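Local coordinates for foldase protein PrsA (Bacillus subtilis, PDB 4WO7) that assists the folding of secreted proteins outside the cell after their translocation and has peptidyl-prolyl cis-trans isomerase activity, at residues Val52-Lys55 and Glu56-Asn59. Numbering follows the deposited sequence.
Sequences VSDK and EIDN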
loop_
_atom_site.group_PDB
_atom_site.type_symbol
_atom_site.label_atom_id
_atom_site.label_comp_id
_atom_site.label_asym_id
_atom_site.label_seq_id
_atom_site.Cartn_x
_atom_site.Cartn_y
_atom_site.Cartn_z
ATOM N N VAL A 52 12.979 15.049 -24.263
ATOM C CA VAL A 52 12.010 15.808 -23.496
ATOM C C VAL A 52 12.562 17.181 -23.169
ATOM O O VAL A 52 13.634 17.314 -22.580
ATOM C CB VAL A 52 11.637 15.058 -22.199
ATOM C CG1 VAL A 52 10.808 15.930 -21.264
ATOM C CG2 VAL A 52 10.922 13.748 -22.531
ATOM N N SER A 53 11.811 18.198 -23.570
ATOM C CA SER A 53 12.180 19.581 -23.346
ATOM C C SER A 53 11.512 20.128 -22.096
ATOM O O SER A 53 10.519 19.580 -21.621
ATOM C CB SER A 53 11.808 20.421 -24.564
ATOM O OG SER A 53 10.414 20.356 -24.814
ATOM N N ASP A 54 12.078 21.197 -21.556
ATOM C CA ASP A 54 11.503 21.864 -20.396
ATOM C C ASP A 54 10.087 22.373 -20.697
ATOM O O ASP A 54 9.307 22.620 -19.777
ATOM C CB ASP A 54 12.413 22.997 -19.922
ATOM C CG ASP A 54 13.777 22.496 -19.477
ATOM O OD1 ASP A 54 14.636 22.227 -20.343
ATOM O OD2 ASP A 54 13.991 22.372 -18.252
ATOM N N LYS A 55 9.762 22.547 -21.978
ATOM C CA LYS A 55 8.401 22.913 -22.366
ATOM C C LYS A 55 7.456 21.811 -21.928
ATOM O O LYS A 55 6.414 22.059 -21.320
ATOM C CB LYS A 55 8.289 23.100 -23.887
ATOM C CG LYS A 55 6.869 23.399 -24.399
ATOM C CD LYS A 55 6.776 23.280 -25.924
ATOM C CE LYS A 55 5.381 23.630 -26.442
ATOM N NZ LYS A 55 5.289 23.578 -27.932
ATOM N N GLU A 56 7.846 20.588 -22.261
ATOM C CA GLU A 56 7.087 19.391 -21.937
ATOM C C GLU A 56 7.044 19.129 -20.432
ATOM O O GLU A 56 6.013 18.730 -19.891
ATOM C CB GLU A 56 7.694 18.202 -22.673
ATOM C CG GLU A 56 7.572 18.322 -24.183
ATOM C CD GLU A 56 8.312 17.230 -24.926
ATOM O OE1 GLU A 56 7.683 16.209 -25.268
ATOM O OE2 GLU A 56 9.521 17.405 -25.182
ATOM N N ILE A 57 8.176 19.340 -19.768
ATOM C CA ILE A 57 8.283 19.097 -18.333
ATOM C C ILE A 57 7.310 19.949 -17.525
ATOM O O ILE A 57 6.581 19.433 -16.678
ATOM C CB ILE A 57 9.727 19.360 -17.830
ATOM C CG1 ILE A 57 10.665 18.268 -18.346
ATOM C CG2 ILE A 57 9.789 19.414 -16.299
ATOM C CD1 ILE A 57 12.142 18.552 -18.126
ATOM N N ASP A 58 7.306 21.249 -17.788
ATOM C CA ASP A 58 6.466 22.181 -17.045
ATOM C C ASP A 58 4.975 21.857 -17.182
ATOM O O ASP A 58 4.226 21.971 -16.218
ATOM C CB ASP A 58 6.753 23.615 -17.502
ATOM C CG ASP A 58 8.066 24.151 -16.948
ATOM O OD1 ASP A 58 8.964 23.333 -16.653
ATOM O OD2 ASP A 58 8.207 25.386 -16.819
ATOM N N ASN A 59 4.548 21.454 -18.375
ATOM C CA ASN A 59 3.147 21.096 -18.614
ATOM C C ASN A 59 2.602 19.981 -17.714
ATOM O O ASN A 59 1.493 20.092 -17.190
ATOM C CB ASN A 59 2.967 20.698 -20.082
ATOM C CG ASN A 59 3.040 21.891 -21.018
ATOM O OD1 ASN A 59 3.345 23.007 -20.592
ATOM N ND2 ASN A 59 2.790 21.660 -22.300
#
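The carboxylate of Glu56 meets Ser53 through one oxygen, OE2, on the side turned away from OE1. Ser53 N donates to Glu56 OE2 over 2.9 Å, nearly straight (N-H...O 169°) and 33° out of the carboxylate plane. Val52 CA lies on the same side of the plane as Ser53 N, 3.4 Å from Glu56 OE2. Close to the plane but slightly to its other side, Ser53 OG gives Glu56 OE2 a second hydrogen bond of 3.1 Å along the anti lone pair. Glu56 OE1 forms a salt bridge with Lys96, so both oxygens are held, which probably limits the group's rotation.

The side chain reaches back because CG stands anti to the carbonyl carbon (chi1 -65°) and the chain runs extended. With Ser53 at the N-cap and Glu56 three residues on, the bond to Ser53 N is the glutamate half of a capping box; the reciprocal bond is not made: Ser53 OG, 3.6 Å from Glu56 N, turns to the carboxylate.

Behind the cap, Ile57 N bonds to Ser53 O (3.0 Å) and Asp58 N to Asp54 O (3.1 Å), evidence of regular helical turns. Val52 CG1 packs against Ile57 CG1 at 3.7 Å, the side chains crossing at about a right angle.

Val52 also rests on Leu92, Leu93 and Lys96, and with the Glu56-Lys96 salt bridge this joins the start of helix 54-67 to helix 81-101.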